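Carboxyl esterase NP (Bacillus subtilis, PDB 4CCW) catalyses the hydrolysis of carboxylic esters to an alcohol and a carboxylate, as a carboxylesterase of the alpha/beta hydrolase fold. Local coordinates at residues Y166-G171 and L182-T187; L237-E242 and H273-E278. All blocks are in the same frame, centred on the assembly; numbering follows the deposited sequence.

In the fold
Interaction 1 comes first along the chain and is complete before interaction 2 opens, so the two loops follow in series and neither nest nor cross. Pairing 166-171 with 182-187 closes a short loop of ten residues, half of them helical, and ties helix 163-171 to helix 177-185. Pairing 237-242 with 273-278 closes a longer loop that carries helix 249-259 and strand 263-268, and joins strand 236-241 of the central sheet to the His-273 loop and the start of helix 275-278. The centres lie about 16 Å apart, yet the two contacts touch: Met-185 CE packs 3.4 Å from His-273 CD2, which brings helix 177-185 against the active-site histidine.

Interaction 1 (Y166-G171 and L182-T187); sequences YKYALG and LNWMMT. With VKC ((2-hydroxyethoxy)acetic acid), chain B.
The rings of Tyr-168 and Trp-184 lie face on face in an offset stack. The phenol ring and the five-membered ring of the indole have centroids 3.9 Å apart, with planes inclined at 15°. Tyr-168 CD2 sits over the centre of the indole, 3.3 Å from Trp-184 CD2, while in return the indole meets the tyrosine face displaced toward its rim, where Trp-184 CD1 comes to 3.4 Å from Tyr-168 CE2. The base of the tryptophan side chain extends the overlap: its CB stands over the same phenol face, 4.0 Å from the ring centroid, as a CH-pi contact. At the other end Tyr-168 CB lies 3.8 Å from Trp-184 CE3, so that the six-membered ring of the indole takes part too.

Different first torsions bring the rings together. Trp-184 sends CG away from its backbone N (chi1 170°), carrying the indole across to the tyrosine, whereas Tyr-168 holds CG opposite its carbonyl carbon, at -77°, which lays the phenol over it. Across the segments the closest CA atoms, those of Tyr-168 and Trp-184, are 8.3 Å apart, and the stacked rings fill the gap. Trp-184 also packs on Asp-164 and Phe-165, adding to the link with helix 163-171, and on Val-245.

Beside the stack, the pocket residue Ala-169 has its CB 3.5 Å from OE1 of the bound (2-hydroxyethoxy)acetic acid, and the methyl end of Met-185 merely comes near the ligand's carboxyl group. No hydrogen bond crosses between 166-171 and 182-187. Their contact therefore holds by dispersion and shape fit, and the offset of the rings limits repulsion between the two pi faces.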
# COMPACT_ATOMS: atom_id res chain seq x y z
N TYR A 166 6.97 5.65 -14.87
CA TYR A 166 6.20 5.04 -15.97
C TYR A 166 7.01 4.05 -16.79
O TYR A 166 6.52 2.97 -17.15
CB TYR A 166 5.62 6.13 -16.88
CG TYR A 166 4.51 6.92 -16.23
CD1 TYR A 166 3.25 6.36 -16.09
CD2 TYR A 166 4.71 8.23 -15.78
CE1 TYR A 166 2.21 7.06 -15.50
CE2 TYR A 166 3.65 8.95 -15.19
CZ TYR A 166 2.42 8.35 -15.04
OH TYR A 166 1.35 9.00 -14.47
N LYS A 167 8.25 4.42 -17.09
CA LYS A 167 9.14 3.59 -17.90
C LYS A 167 9.57 2.29 -17.21
O LYS A 167 9.51 1.22 -17.81
CB LYS A 167 10.35 4.41 -18.35
CG LYS A 167 9.95 5.51 -19.33
CD LYS A 167 11.15 6.34 -19.76
CE LYS A 167 10.75 7.36 -20.82
NZ LYS A 167 9.74 8.37 -20.36
N TYR A 168 10.01 2.39 -15.95
CA TYR A 168 10.41 1.18 -15.23
C TYR A 168 9.23 0.27 -14.95
O TYR A 168 9.37 -0.96 -15.02
CB TYR A 168 11.16 1.51 -13.92
CG TYR A 168 12.58 1.93 -14.17
CD1 TYR A 168 13.56 0.99 -14.48
CD2 TYR A 168 12.95 3.28 -14.09
CE1 TYR A 168 14.87 1.38 -14.72
CE2 TYR A 168 14.25 3.67 -14.31
CZ TYR A 168 15.21 2.72 -14.63
OH TYR A 168 16.50 3.12 -14.86
N ALA A 169 8.08 0.85 -14.63
CA ALA A 169 6.89 0.06 -14.38
C ALA A 169 6.49 -0.70 -15.65
O ALA A 169 6.25 -1.90 -15.61
CB ALA A 169 5.74 0.93 -13.88
N LEU A 170 6.47 0.01 -16.78
CA LEU A 170 6.17 -0.63 -18.07
C LEU A 170 7.17 -1.73 -18.38
O LEU A 170 6.79 -2.80 -18.88
CB LEU A 170 6.13 0.40 -19.20
CG LEU A 170 5.71 -0.13 -20.59
CD1 LEU A 170 5.05 0.92 -21.44
CD2 LEU A 170 6.91 -0.69 -21.33
N GLY A 171 8.45 -1.46 -18.12
CA GLY A 171 9.52 -2.38 -18.49
C GLY A 171 9.53 -3.69 -17.72
O GLY A 171 10.22 -4.63 -18.12
N LEU A 182 13.99 -3.07 -9.66
CA LEU A 182 14.43 -3.17 -8.27
C LEU A 182 15.77 -2.46 -7.98
O LEU A 182 15.92 -1.82 -6.94
CB LEU A 182 14.44 -4.63 -7.81
CG LEU A 182 13.05 -5.26 -7.63
CD1 LEU A 182 13.16 -6.74 -7.31
CD2 LEU A 182 12.20 -4.53 -6.59
N ASN A 183 16.70 -2.55 -8.91
CA ASN A 183 17.99 -1.88 -8.77
C ASN A 183 17.85 -0.36 -8.83
O ASN A 183 18.59 0.37 -8.18
CB ASN A 183 18.97 -2.38 -9.84
CG ASN A 183 19.35 -3.85 -9.64
OD1 ASN A 183 18.99 -4.47 -8.64
ND2 ASN A 183 20.08 -4.40 -10.60
N TRP A 184 16.88 0.09 -9.62
CA TRP A 184 16.54 1.50 -9.70
C TRP A 184 15.91 1.98 -8.43
O TRP A 184 16.31 3.01 -7.89
CB TRP A 184 15.62 1.74 -10.89
CG TRP A 184 14.98 3.10 -10.96
CD1 TRP A 184 15.61 4.33 -11.23
CD2 TRP A 184 13.55 3.43 -10.80
NE1 TRP A 184 14.68 5.35 -11.26
CE2 TRP A 184 13.44 4.88 -11.00
CE3 TRP A 184 12.40 2.69 -10.52
CZ2 TRP A 184 12.22 5.54 -10.92
CZ3 TRP A 184 11.18 3.37 -10.44
CH2 TRP A 184 11.09 4.75 -10.64
N MET A 185 14.92 1.23 -7.93
CA MET A 185 14.14 1.65 -6.77
C MET A 185 14.89 1.46 -5.45
O MET A 185 14.63 2.16 -4.48
CB MET A 185 12.80 0.89 -6.75
CG MET A 185 11.86 1.31 -5.65
SD MET A 185 10.20 0.68 -5.90
CE MET A 185 9.59 1.94 -7.01
N MET A 186 15.82 0.51 -5.42
CA MET A 186 16.48 0.18 -4.16
C MET A 186 18.00 0.27 -4.24
O MET A 186 18.59 -0.27 -5.16
CB MET A 186 16.02 -1.19 -3.70
CG MET A 186 14.51 -1.32 -3.73
SD MET A 186 13.85 -2.83 -3.05
CE MET A 186 14.32 -2.65 -1.33
N THR A 187 18.60 0.95 -3.27
CA THR A 187 20.06 1.02 -3.15
C THR A 187 20.62 -0.39 -2.94
O THR A 187 21.69 -0.73 -3.44
CB THR A 187 20.49 1.97 -2.01
OG1 THR A 187 19.91 3.27 -2.22
CG2 THR A 187 22.02 2.12 -1.95
C VKC B . 5.70 -0.29 -7.06
O VKC B . 5.65 0.95 -7.00
CA VKC B . 5.39 -0.97 -8.38
CD VKC B . 3.35 -0.16 -11.22
CG VKC B . 4.72 -0.27 -10.56
OAD VKC B . 4.57 -0.11 -9.16
OE1 VKC B . 3.26 -1.04 -12.35
OXT VKC B . 5.99 -1.00 -6.07

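Interaction 2 (L237-E242 and H273-E278); sequences LLLLGE and HVLSME
Leu-275 points one branch at the main chain of strand 236-241, end-on rather than side chain against side chain. Its CD2 methyl comes 3.4 Å from Leu-240 C and 3.5 Å from Gly-241 N, touching the flat peptide that links these residues. The same methyl reaches back to Leu-239, 3.7 Å from its carbonyl O and 4.2 Å from its CB. A chi1 of 55°, with CG between the backbone N and the carbonyl carbon, sets the side chain so that CD2 meets the strand.

The strand offers this approach because Leu-239 points its CB toward the helix, Leu-240 sends its own away to pack on helix 249-259, and Gly-241 has no side chain at all. Here the backbones come nearest, with Gly-241 CA 5.8 Å from His-273 CA. Leu-275 packs further on Val-283 and Ser-153. The CB of His-273 points away from the strand, and its ND1 is hydrogen-bonded to Glu-244 OE1. Val-274 centres an inverse gamma turn and occupies the N-cap position of helix 275-278, its carbonyl O accepting from both Met-277 N and Glu-278 N.

In the alpha/beta hydrolase fold the catalytic histidine sits on a loop after the last sheet strand, here 263-268. His-273, assigned as proton acceptor, touches Ser-129 of the apparent GxSxG elbow; with Glu-244, just past strand 236-241, they fit a probable Ser-His-Glu catalytic triad.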
# COMPACT_ATOMS: atom_id res chain seq x y z
N LEU A 237 0.80 11.24 9.40
CA LEU A 237 2.24 11.12 9.50
C LEU A 237 2.69 10.79 8.09
O LEU A 237 2.28 9.78 7.54
CB LEU A 237 2.67 10.01 10.46
CG LEU A 237 4.16 9.60 10.44
CD1 LEU A 237 5.01 10.64 11.18
CD2 LEU A 237 4.35 8.24 11.10
N LEU A 238 3.52 11.64 7.52
CA LEU A 238 4.07 11.40 6.19
C LEU A 238 5.53 11.03 6.29
O LEU A 238 6.33 11.83 6.74
CB LEU A 238 3.88 12.63 5.28
CG LEU A 238 4.55 12.58 3.90
CD1 LEU A 238 3.92 11.47 3.05
CD2 LEU A 238 4.40 13.92 3.18
N LEU A 239 5.86 9.80 5.92
CA LEU A 239 7.24 9.33 5.83
C LEU A 239 7.67 9.16 4.40
O LEU A 239 6.98 8.50 3.61
CB LEU A 239 7.43 8.00 6.56
CG LEU A 239 7.06 7.93 8.04
CD1 LEU A 239 7.43 6.57 8.61
CD2 LEU A 239 7.73 9.05 8.85
N LEU A 240 8.82 9.74 4.08
CA LEU A 240 9.41 9.67 2.75
C LEU A 240 10.86 9.24 2.92
O LEU A 240 11.43 9.43 3.99
CB LEU A 240 9.35 11.05 2.07
CG LEU A 240 7.95 11.62 1.81
CD1 LEU A 240 7.94 13.14 1.92
CD2 LEU A 240 7.45 11.12 0.45
N GLY A 241 11.44 8.64 1.88
CA GLY A 241 12.83 8.16 1.94
C GLY A 241 13.79 9.07 1.19
O GLY A 241 13.48 9.52 0.09
N GLU A 242 14.97 9.33 1.76
CA GLU A 242 15.95 10.21 1.10
C GLU A 242 16.32 9.74 -0.30
O GLU A 242 16.58 10.56 -1.18
CB GLU A 242 17.22 10.42 1.97
CG GLU A 242 18.11 9.19 2.13
CD GLU A 242 19.47 9.48 2.76
OE1 GLU A 242 20.15 10.46 2.39
OE2 GLU A 242 19.89 8.71 3.63
N HIS A 273 12.09 4.43 -1.59
CA HIS A 273 10.66 4.21 -1.75
C HIS A 273 10.10 3.17 -0.80
O HIS A 273 9.08 3.41 -0.14
CB HIS A 273 10.37 3.82 -3.20
CG HIS A 273 8.92 3.82 -3.56
ND1 HIS A 273 8.13 4.92 -3.45
CD2 HIS A 273 8.10 2.80 -4.04
CE1 HIS A 273 6.88 4.60 -3.84
NE2 HIS A 273 6.87 3.31 -4.20
N VAL A 274 10.72 2.01 -0.73
CA VAL A 274 10.14 0.91 0.04
C VAL A 274 10.72 0.97 1.46
O VAL A 274 11.35 0.02 1.97
CB VAL A 274 10.36 -0.45 -0.66
CG1 VAL A 274 9.41 -1.50 -0.07
CG2 VAL A 274 10.09 -0.31 -2.16
N LEU A 275 10.49 2.11 2.11
CA LEU A 275 11.17 2.42 3.36
C LEU A 275 10.80 1.51 4.54
O LEU A 275 11.61 1.30 5.45
CB LEU A 275 10.99 3.92 3.68
CG LEU A 275 9.61 4.56 3.78
CD1 LEU A 275 8.99 4.26 5.13
CD2 LEU A 275 9.71 6.07 3.61
N SER A 276 9.60 0.94 4.50
CA SER A 276 9.15 -0.02 5.51
C SER A 276 9.98 -1.32 5.52
O SER A 276 10.08 -1.99 6.56
CB SER A 276 7.66 -0.34 5.29
OG SER A 276 7.45 -0.89 3.99
N MET A 277 10.58 -1.64 4.38
CA MET A 277 11.37 -2.86 4.20
C MET A 277 12.86 -2.59 4.36
O MET A 277 13.61 -3.47 4.80
CB MET A 277 11.07 -3.51 2.82
CG MET A 277 9.59 -3.83 2.62
SD MET A 277 9.10 -4.76 1.15
CE MET A 277 9.44 -6.43 1.70
N GLU A 278 13.27 -1.36 4.05
CA GLU A 278 14.67 -0.96 4.20
C GLU A 278 15.02 -0.53 5.61
O GLU A 278 16.13 -0.80 6.09
CB GLU A 278 15.03 0.15 3.23
CG GLU A 278 14.87 -0.27 1.77
CD GLU A 278 14.70 0.92 0.86
OE1 GLU A 278 14.10 1.92 1.28
OE2 GLU A 278 15.20 0.85 -0.28